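Local coordinates for protein putative c-1-tetrahydrofolate synthase, cytoplasmic (Leishmania major, PDB 4A26) that probably interconverts one-carbon derivatives of tetrahydrofolate, as an NAD(P)-dependent methylenetetrahydrofolate dehydrogenase and methenyltetrahydrofolate cyclohydrolase working as a homodimer, at residues 77-91 with 108-122. Sequence-based numbering, arbitrary orientation.
Sequences DISQEVLEVNVEKLN and HLNENRAIEKIHPHK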
ATOM      1  N   ASP A  77     -28.415   6.242  19.156  1.00 45.87           N
ATOM      2  CA  ASP A  77     -27.961   5.636  20.413  1.00 47.03           C
ATOM      3  C   ASP A  77     -27.901   4.103  20.342  1.00 45.96           C
ATOM      4  O   ASP A  77     -28.028   3.420  21.361  1.00 46.82           O
ATOM      5  CB  ASP A  77     -28.876   6.086  21.570  1.00 48.63           C
ATOM      6  CG  ASP A  77     -30.329   5.624  21.405  1.00 47.26           C
ATOM      7  OD1 ASP A  77     -30.767   5.374  20.266  1.00 45.14           O
ATOM      8  OD2 ASP A  77     -31.039   5.519  22.424  1.00 47.89           O
ATOM      9  N   ILE A  78     -27.681   3.570  19.143  1.00 44.31           N
ATOM     10  CA  ILE A  78     -27.773   2.127  18.901  1.00 43.29           C
ATOM     11  C   ILE A  78     -26.475   1.386  19.238  1.00 43.90           C
ATOM     12  O   ILE A  78     -25.387   1.968  19.203  1.00 44.63           O
ATOM     13  CB  ILE A  78     -28.161   1.842  17.429  1.00 41.38           C
ATOM     14  CG1 ILE A  78     -28.704   0.422  17.275  1.00 40.57           C
ATOM     15  CG2 ILE A  78     -26.974   2.078  16.499  1.00 40.71           C
ATOM     16  CD1 ILE A  78     -29.450   0.206  15.992  1.00 39.69           C
ATOM     17  N   SER A  79     -26.609   0.099  19.559  1.00 43.82           N
ATOM     18  CA  SER A  79     -25.475  -0.754  19.909  1.00 44.57           C
ATOM     19  C   SER A  79     -24.517  -0.953  18.746  1.00 43.59           C
ATOM     20  O   SER A  79     -24.921  -0.908  17.587  1.00 42.16           O
ATOM     21  CB  SER A  79     -25.968  -2.133  20.343  1.00 44.58           C
ATOM     22  OG  SER A  79     -26.810  -2.049  21.471  1.00 46.42           O
ATOM     23  N   GLN A  80     -23.249  -1.190  19.072  1.00 44.65           N
ATOM     24  CA  GLN A  80     -22.273  -1.670  18.101  1.00 44.02           C
ATOM     25  C   GLN A  80     -22.749  -2.996  17.514  1.00 43.12           C
ATOM     26  O   GLN A  80     -22.738  -3.180  16.296  1.00 41.65           O
ATOM     27  CB  GLN A  80     -20.912  -1.867  18.772  1.00 45.85           C
ATOM     28  CG  GLN A  80     -19.790  -2.304  17.835  1.00 45.60           C
ATOM     29  CD  GLN A  80     -19.286  -1.179  16.960  1.00 45.11           C
ATOM     30  OE1 GLN A  80     -19.082  -0.060  17.429  1.00 46.26           O
ATOM     31  NE2 GLN A  80     -19.070  -1.473  15.683  1.00 43.93           N
ATOM     32  N   GLU A  81     -23.164  -3.912  18.392  1.00 44.05           N
ATOM     33  CA  GLU A  81     -23.624  -5.244  17.980  1.00 43.70           C
ATOM     34  C   GLU A  81     -24.737  -5.127  16.939  1.00 41.65           C
ATOM     35  O   GLU A  81     -24.684  -5.776  15.894  1.00 40.87           O
ATOM     36  CB  GLU A  81     -24.118  -6.059  19.189  1.00 45.17           C
ATOM     37  CG  GLU A  81     -23.733  -7.553  19.179  1.00 47.05           C
ATOM     38  CD  GLU A  81     -24.419  -8.366  18.078  1.00 47.05           C
ATOM     39  OE1 GLU A  81     -24.053  -8.205  16.891  1.00 46.48           O
ATOM     40  OE2 GLU A  81     -25.308  -9.189  18.404  1.00 47.82           O
ATOM     41  N   VAL A  82     -25.721  -4.277  17.222  1.00 40.95           N
ATOM     42  CA  VAL A  82     -26.894  -4.129  16.360  1.00 39.29           C
ATOM     43  C   VAL A  82     -26.535  -3.495  15.013  1.00 38.00           C
ATOM     44  O   VAL A  82     -27.059  -3.903  13.981  1.00 37.14           O
ATOM     45  CB  VAL A  82     -28.005  -3.309  17.054  1.00 39.45           C
ATOM     46  CG1 VAL A  82     -29.166  -3.066  16.105  1.00 38.22           C
ATOM     47  CG2 VAL A  82     -28.484  -4.021  18.306  1.00 40.18           C
ATOM     48  N   LEU A  83     -25.648  -2.504  15.024  1.00 38.05           N
ATOM     49  CA  LEU A  83     -25.115  -1.937  13.781  1.00 36.91           C
ATOM     50  C   LEU A  83     -24.511  -3.039  12.919  1.00 36.49           C
ATOM     51  O   LEU A  83     -24.860  -3.186  11.751  1.00 35.52           O
ATOM     52  CB  LEU A  83     -24.044  -0.876  14.076  1.00 37.55           C
ATOM     53  CG  LEU A  83     -23.262  -0.322  12.878  1.00 36.47           C
ATOM     54  CD1 LEU A  83     -24.206   0.395  11.915  1.00 34.92           C
ATOM     55  CD2 LEU A  83     -22.144   0.602  13.332  1.00 36.85           C
ATOM     56  N   GLU A  84     -23.601  -3.806  13.509  1.00 37.64           N
ATOM     57  CA  GLU A  84     -22.897  -4.873  12.795  1.00 37.71           C
ATOM     58  C   GLU A  84     -23.838  -5.951  12.251  1.00 37.03           C
ATOM     59  O   GLU A  84     -23.572  -6.530  11.201  1.00 36.70           O
ATOM     60  CB  GLU A  84     -21.844  -5.511  13.707  1.00 39.52           C
ATOM     61  CG  GLU A  84     -20.655  -4.605  14.001  1.00 40.72           C
ATOM     62  CD  GLU A  84     -19.494  -5.347  14.628  1.00 43.61           C
ATOM     63  OE1 GLU A  84     -19.730  -6.353  15.336  1.00 44.80           O
ATOM     64  OE2 GLU A  84     -18.339  -4.923  14.406  1.00 45.10           O
ATOM     65  N   VAL A  85     -24.927  -6.219  12.970  1.00 37.05           N
ATOM     66  CA  VAL A  85     -25.956  -7.152  12.503  1.00 36.63           C
ATOM     67  C   VAL A  85     -26.551  -6.667  11.183  1.00 35.45           C
ATOM     68  O   VAL A  85     -26.680  -7.440  10.230  1.00 35.30           O
ATOM     69  CB  VAL A  85     -27.087  -7.332  13.548  1.00 37.03           C
ATOM     70  CG1 VAL A  85     -28.354  -7.873  12.898  1.00 36.41           C
ATOM     71  CG2 VAL A  85     -26.623  -8.239  14.679  1.00 38.19           C
ATOM     72  N   ASN A  86     -26.903  -5.384  11.131  1.00 34.86           N
ATOM     73  CA  ASN A  86     -27.416  -4.779   9.902  1.00 33.88           C
ATOM     74  C   ASN A  86     -26.380  -4.770   8.787  1.00 33.45           C
ATOM     75  O   ASN A  86     -26.731  -4.917   7.619  1.00 32.92           O
ATOM     76  CB  ASN A  86     -27.919  -3.358  10.153  1.00 33.69           C
ATOM     77  CG  ASN A  86     -29.175  -3.330  10.992  1.00 33.98           C
ATOM     78  OD1 ASN A  86     -30.287  -3.288  10.464  1.00 33.62           O
ATOM     79  ND2 ASN A  86     -29.007  -3.369  12.306  1.00 34.64           N
ATOM     80  N   VAL A  87     -25.109  -4.601   9.146  1.00 33.97           N
ATOM     81  CA  VAL A  87     -24.028  -4.703   8.166  1.00 33.89           C
ATOM     82  C   VAL A  87     -23.956  -6.130   7.626  1.00 34.42           C
ATOM     83  O   VAL A  87     -23.813  -6.332   6.420  1.00 34.00           O
ATOM     84  CB  VAL A  87     -22.656  -4.286   8.755  1.00 34.60           C
ATOM     85  CG1 VAL A  87     -21.553  -4.460   7.719  1.00 34.27           C
ATOM     86  CG2 VAL A  87     -22.693  -2.847   9.246  1.00 34.28           C
ATOM     87  N   GLU A  88     -24.077  -7.111   8.520  1.00 35.62           N
ATOM     88  CA  GLU A  88     -24.081  -8.525   8.128  1.00 36.56           C
ATOM     89  C   GLU A  88     -25.292  -8.868   7.251  1.00 36.03           C
ATOM     90  O   GLU A  88     -25.178  -9.658   6.314  1.00 36.39           O
ATOM     91  CB  GLU A  88     -24.057  -9.433   9.368  1.00 37.97           C
ATOM     92  CG  GLU A  88     -23.839 -10.923   9.068  1.00 39.59           C
ATOM     93  CD  GLU A  88     -22.473 -11.227   8.453  1.00 40.86           C
ATOM     94  OE1 GLU A  88     -21.526 -10.427   8.633  1.00 40.59           O
ATOM     95  OE2 GLU A  88     -22.344 -12.282   7.796  1.00 42.21           O
ATOM     96  N   LYS A  89     -26.447  -8.281   7.559  1.00 35.35           N
ATOM     97  CA  LYS A  89     -27.640  -8.488   6.742  1.00 35.15           C
ATOM     98  C   LYS A  89     -27.375  -8.051   5.300  1.00 34.40           C
ATOM     99  O   LYS A  89     -27.735  -8.753   4.353  1.00 34.77           O
ATOM    100  CB  LYS A  89     -28.838  -7.724   7.314  1.00 34.75           C
ATOM    101  N   LEU A  90     -26.730  -6.896   5.147  1.00 33.58           N
ATOM    102  CA  LEU A  90     -26.367  -6.383   3.825  1.00 32.80           C
ATOM    103  C   LEU A  90     -25.304  -7.253   3.152  1.00 33.29           C
ATOM    104  O   LEU A  90     -25.348  -7.437   1.938  1.00 33.15           O
ATOM    105  CB  LEU A  90     -25.897  -4.921   3.912  1.00 31.95           C
ATOM    106  CG  LEU A  90     -26.943  -3.910   4.401  1.00 31.10           C
ATOM    107  CD1 LEU A  90     -26.309  -2.558   4.699  1.00 30.42           C
ATOM    108  CD2 LEU A  90     -28.076  -3.766   3.402  1.00 29.88           C
ATOM    109  N   ASN A  91     -24.362  -7.794   3.931  1.00 34.11           N
ATOM    110  CA  ASN A  91     -23.376  -8.735   3.391  1.00 35.11           C
ATOM    111  C   ASN A  91     -24.070  -9.919   2.732  1.00 36.00           C
ATOM    112  O   ASN A  91     -23.724 -10.306   1.620  1.00 36.22           O
ATOM    113  CB  ASN A  91     -22.428  -9.259   4.479  1.00 36.28           C
ATOM    114  CG  ASN A  91     -21.377  -8.245   4.899  1.00 36.14           C
ATOM    115  OD1 ASN A  91     -20.934  -7.416   4.104  1.00 35.69           O
ATOM    116  ND2 ASN A  91     -20.954  -8.327   6.156  1.00 37.41           N
ATOM    117  N   HIS A 108     -19.723   6.852  20.578  1.00 55.75           N
ATOM    118  CA  HIS A 108     -19.751   5.599  21.339  1.00 56.03           C
ATOM    119  C   HIS A 108     -19.490   4.357  20.474  1.00 54.16           C
ATOM    120  O   HIS A 108     -19.097   3.311  20.999  1.00 54.85           O
ATOM    121  CB  HIS A 108     -21.074   5.452  22.111  1.00 56.03           C
ATOM    122  CG  HIS A 108     -22.237   5.054  21.256  1.00 53.42           C
ATOM    123  ND1 HIS A 108     -22.786   5.890  20.309  1.00 52.02           N
ATOM    124  CD2 HIS A 108     -22.960   3.910  21.213  1.00 52.06           C
ATOM    125  CE1 HIS A 108     -23.794   5.277  19.715  1.00 49.90           C
ATOM    126  NE2 HIS A 108     -23.919   4.073  20.243  1.00 50.06           N
ATOM    127  N   LEU A 109     -19.704   4.471  19.164  1.00 52.04           N
ATOM    128  CA  LEU A 109     -19.462   3.359  18.243  1.00 50.47           C
ATOM    129  C   LEU A 109     -18.021   3.335  17.733  1.00 51.05           C
ATOM    130  O   LEU A 109     -17.362   4.375  17.634  1.00 51.99           O
ATOM    131  CB  LEU A 109     -20.416   3.429  17.046  1.00 48.18           C
ATOM    132  CG  LEU A 109     -21.907   3.262  17.347  1.00 47.35           C
ATOM    133  CD1 LEU A 109     -22.728   3.688  16.147  1.00 45.28           C
ATOM    134  CD2 LEU A 109     -22.234   1.835  17.749  1.00 46.90           C
ATOM    135  N   ASN A 110     -17.550   2.133  17.406  1.00 50.71           N
ATOM    136  CA  ASN A 110     -16.231   1.922  16.820  1.00 51.14           C
ATOM    137  C   ASN A 110     -16.375   1.800  15.304  1.00 49.13           C
ATOM    138  O   ASN A 110     -17.058   0.896  14.820  1.00 47.82           O
ATOM    139  CB  ASN A 110     -15.610   0.651  17.407  1.00 52.32           C
ATOM    140  CG  ASN A 110     -14.156   0.454  17.003  1.00 52.97           C
ATOM    141  OD1 ASN A 110     -13.731   0.843  15.913  1.00 51.62           O
ATOM    142  ND2 ASN A 110     -13.390  -0.170  17.884  1.00 54.66           N
ATOM    143  N   GLU A 111     -15.730   2.703  14.564  1.00 49.16           N
ATOM    144  CA  GLU A 111     -15.888   2.777  13.104  1.00 47.33           C
ATOM    145  C   GLU A 111     -15.129   1.676  12.374  1.00 47.00           C
ATOM    146  O   GLU A 111     -15.706   0.963  11.552  1.00 45.50           O
ATOM    147  CB  GLU A 111     -15.426   4.138  12.577  1.00 47.48           C
ATOM    148  CG  GLU A 111     -16.248   5.312  13.090  1.00 48.31           C
ATOM    149  CD  GLU A 111     -15.858   6.638  12.454  1.00 48.92           C
ATOM    150  OE1 GLU A 111     -15.184   6.629  11.398  1.00 48.48           O
ATOM    151  OE2 GLU A 111     -16.236   7.691  13.015  1.00 49.92           O
ATOM    152  N   ASN A 112     -13.835   1.553  12.665  1.00 48.69           N
ATOM    153  CA  ASN A 112     -12.996   0.519  12.047  1.00 48.82           C
ATOM    154  C   ASN A 112     -13.573  -0.883  12.247  1.00 48.71           C
ATOM    155  O   ASN A 112     -13.493  -1.727  11.357  1.00 47.78           O
ATOM    156  CB  ASN A 112     -11.566   0.571  12.601  1.00 51.04           C
ATOM    157  CG  ASN A 112     -10.808   1.814  12.167  1.00 51.07           C
ATOM    158  OD1 ASN A 112     -11.092   2.397  11.125  1.00 49.43           O
ATOM    159  ND2 ASN A 112      -9.828   2.217  12.967  1.00 53.08           N
ATOM    160  N   ARG A 113     -14.157  -1.113  13.419  1.00 49.77           N
ATOM    161  CA  ARG A 113     -14.777  -2.397  13.750  1.00 50.07           C
ATOM    162  C   ARG A 113     -16.075  -2.622  12.970  1.00 47.66           C
ATOM    163  O   ARG A 113     -16.353  -3.740  12.538  1.00 47.32           O
ATOM    164  CB  ARG A 113     -15.015  -2.489  15.267  1.00 51.99           C
ATOM    165  CG  ARG A 113     -15.856  -3.677  15.736  1.00 52.99           C
ATOM    166  CD  ARG A 113     -15.485  -4.116  17.160  1.00 56.67           C
ATOM    167  NE  ARG A 113     -16.642  -4.598  17.922  1.00 57.90           N
ATOM    168  CZ  ARG A 113     -17.263  -5.763  17.728  1.00 58.48           C
ATOM    169  NH1 ARG A 113     -16.864  -6.607  16.778  1.00 58.50           N
ATOM    170  NH2 ARG A 113     -18.304  -6.087  18.491  1.00 58.89           N
ATOM    171  N   ALA A 114     -16.861  -1.561  12.788  1.00 46.25           N
ATOM    172  CA  ALA A 114     -18.082  -1.637  11.982  1.00 44.18           C
ATOM    173  C   ALA A 114     -17.763  -1.857  10.506  1.00 42.86           C
ATOM    174  O   ALA A 114     -18.506  -2.539   9.808  1.00 42.03           O
ATOM    175  CB  ALA A 114     -18.913  -0.380  12.154  1.00 43.56           C
ATOM    176  N   ILE A 115     -16.660  -1.275  10.042  1.00 42.96           N
ATOM    177  CA  ILE A 115     -16.204  -1.438   8.659  1.00 41.99           C
ATOM    178  C   ILE A 115     -15.597  -2.823   8.389  1.00 42.63           C
ATOM    179  O   ILE A 115     -15.693  -3.338   7.273  1.00 41.78           O
ATOM    180  CB  ILE A 115     -15.165  -0.352   8.286  1.00 42.25           C
ATOM    181  CG1 ILE A 115     -15.831   1.028   8.226  1.00 41.87           C
ATOM    182  CG2 ILE A 115     -14.516  -0.662   6.951  1.00 41.28           C
ATOM    183  CD1 ILE A 115     -14.858   2.191   8.356  1.00 42.89           C
ATOM    184  N   GLU A 116     -14.974  -3.419   9.404  1.00 44.32           N
ATOM    185  CA  GLU A 116     -14.334  -4.732   9.255  1.00 45.32           C
ATOM    186  C   GLU A 116     -15.383  -5.818   8.982  1.00 44.53           C
ATOM    187  O   GLU A 116     -15.096  -6.800   8.292  1.00 44.78           O
ATOM    188  CB  GLU A 116     -13.496  -5.082  10.497  1.00 47.77           C
ATOM    189  CG  GLU A 116     -12.132  -5.724  10.194  1.00 50.04           C
ATOM    190  CD  GLU A 116     -11.073  -4.725   9.701  1.00 50.85           C
ATOM    191  OE1 GLU A 116     -11.436  -3.603   9.273  1.00 50.13           O
ATOM    192  OE2 GLU A 116      -9.868  -5.067   9.736  1.00 52.08           O
ATOM    193  N   LYS A 117     -16.593  -5.621   9.513  1.00 43.50           N
ATOM    194  CA  LYS A 117     -17.731  -6.520   9.270  1.00 42.77           C
ATOM    195  C   LYS A 117     -18.112  -6.626   7.798  1.00 41.12           C
ATOM    196  O   LYS A 117     -18.633  -7.655   7.371  1.00 41.21           O
ATOM    197  CB  LYS A 117     -18.972  -6.072  10.058  1.00 42.24           C
ATOM    198  CG  LYS A 117     -19.125  -6.732  11.409  1.00 44.33           C
ATOM    199  CD  LYS A 117     -19.786  -8.107  11.314  1.00 45.45           C
ATOM    200  CE  LYS A 117     -19.754  -8.831  12.663  1.00 47.76           C
ATOM    201  NZ  LYS A 117     -20.416 -10.171  12.634  1.00 48.64           N
ATOM    202  N   ILE A 118     -17.881  -5.561   7.032  1.00 39.67           N
ATOM    203  CA  ILE A 118     -18.228  -5.566   5.614  1.00 38.28           C
ATOM    204  C   ILE A 118     -17.399  -6.627   4.900  1.00 38.82           C
ATOM    205  O   ILE A 118     -16.204  -6.767   5.157  1.00 39.83           O
ATOM    206  CB  ILE A 118     -17.990  -4.194   4.940  1.00 37.23           C
ATOM    207  CG1 ILE A 118     -18.900  -3.121   5.550  1.00 36.66           C
ATOM    208  CG2 ILE A 118     -18.247  -4.286   3.438  1.00 35.98           C
ATOM    209  CD1 ILE A 118     -18.496  -1.701   5.191  1.00 35.64           C
ATOM    210  N   HIS A 119     -18.048  -7.381   4.020  1.00 38.23           N
ATOM    211  CA  HIS A 119     -17.364  -8.385   3.227  1.00 39.03           C
ATOM    212  C   HIS A 119     -16.467  -7.690   2.201  1.00 38.43           C
ATOM    213  O   HIS A 119     -16.903  -6.748   1.538  1.00 37.03           O
ATOM    214  CB  HIS A 119     -18.373  -9.310   2.545  1.00 38.99           C
ATOM    215  CG  HIS A 119     -18.839 -10.432   3.417  1.00 40.42           C
ATOM    216  ND1 HIS A 119     -19.194 -11.667   2.920  1.00 41.66           N
ATOM    217  CD2 HIS A 119     -18.980 -10.515   4.763  1.00 41.38           C
ATOM    218  CE1 HIS A 119     -19.549 -12.456   3.918  1.00 43.15           C
ATOM    219  NE2 HIS A 119     -19.430 -11.781   5.047  1.00 42.77           N
ATOM    220  N   PRO A 120     -15.203  -8.140   2.079  1.00 39.58           N
ATOM    221  CA  PRO A 120     -14.238  -7.534   1.155  1.00 39.11           C
ATOM    222  C   PRO A 120     -14.786  -7.242  -0.238  1.00 37.74           C
ATOM    223  O   PRO A 120     -14.427  -6.221  -0.830  1.00 36.80           O
ATOM    224  CB  PRO A 120     -13.135  -8.588   1.072  1.00 41.05           C
ATOM    225  CG  PRO A 120     -13.162  -9.249   2.394  1.00 42.64           C
ATOM    226  CD  PRO A 120     -14.593  -9.237   2.856  1.00 41.53           C
ATOM    227  N   HIS A 121     -15.648  -8.126  -0.746  1.00 37.74           N
ATOM    228  CA  HIS A 121     -16.183  -8.003  -2.104  1.00 36.86           C
ATOM    229  C   HIS A 121     -17.381  -7.048  -2.229  1.00 35.19           C
ATOM    230  O   HIS A 121     -17.885  -6.839  -3.331  1.00 34.60           O
ATOM    231  CB  HIS A 121     -16.521  -9.392  -2.687  1.00 38.07           C
ATOM    232  CG  HIS A 121     -17.765 -10.018  -2.121  1.00 38.61           C
ATOM    233  ND1 HIS A 121     -17.745 -10.878  -1.043  1.00 39.63           N
ATOM    234  CD2 HIS A 121     -19.062  -9.923  -2.501  1.00 37.57           C
ATOM    235  CE1 HIS A 121     -18.976 -11.275  -0.777  1.00 39.44           C
ATOM    236  NE2 HIS A 121     -19.794 -10.712  -1.648  1.00 38.16           N
ATOM    237  N   LYS A 122     -17.823  -6.459  -1.117  1.00 34.66           N
ATOM    238  CA  LYS A 122     -18.876  -5.434  -1.144  1.00 33.46           C
ATOM    239  C   LYS A 122     -18.398  -4.086  -0.588  1.00 33.10           C
ATOM    240  O   LYS A 122     -19.200  -3.173  -0.381  1.00 32.36           O
ATOM    241  CB  LYS A 122     -20.105  -5.913  -0.364  1.00 33.47           C
ATOM    242  CG  LYS A 122     -20.737  -7.171  -0.923  1.00 33.86           C
ATOM    243  CD  LYS A 122     -22.079  -7.460  -0.276  1.00 33.58           C
ATOM    244  CE  LYS A 122     -22.782  -8.631  -0.949  1.00 34.11           C
ATOM    245  NZ  LYS A 122     -24.171  -8.826  -0.452  1.00 33.79           N
TER
HETATM  246  O   HOH W   1     -18.430 -10.189   8.150  1.00 24.42           O
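Asn91 lays its CB over one face of the His119 ring, a CH-pi contact 3.9 Å from the centroid, with Lys117 O at the ring edge. At the N-terminal ends of the two segments, Leu109 CG lies over one face of the His108 ring, whose NE2 donates to Ile78 O, 2.8 Å away near the ring plane. Helix 80-91 is the helix of a beta-alpha-beta crossover from strand 68-74 to strand 98-101, with 39-45 between them in the parallel sheet of the catalytic domain. Glu84 sets its carboxylate over one face of the Arg113 guanidinium, the planes 77° apart; Glu84 OE1 lies 3.2 Å from Arg113 NH1, well out of the plane, so this salt bridge rests on charge alone. It joins helices 80-91 and 111-116, which run at 28° to each other; both histidines sit in loops.

The bend of Gln80 at chi2 (75°) turns its amide back to the start of helix 111-116. Gln80 OE1 accepts from Asn110 N at 2.7 Å, while NE2 gives a bent bond to Asn110 O, which also accepts from Ala114 N. Asn110 in turn N-caps that helix, its OD1 taking Arg113 N. On the sheet side, Leu83 CD2 meets Ala114 CB, and Val87 CG1 meets Ile118 CG1 at 3.7 Å; Leu83 and Val87 also touch Ile43.

The Asn91 amide grips the backbone from Lys117 to His119: ND2 donates to Lys117 O and Asn91 OD1 accepts from His119 N at 2.9 Å, each donor standing above the carbonyl plane of its acceptor. A water bridges Glu88 OE1 and Lys117 O. Extended beyond CG, Lys122 reaches the end of helix 80-91, where its NZ donates to Leu90 O in the carbonyl plane and to Asn91 O, 2.6 Å away, from above it.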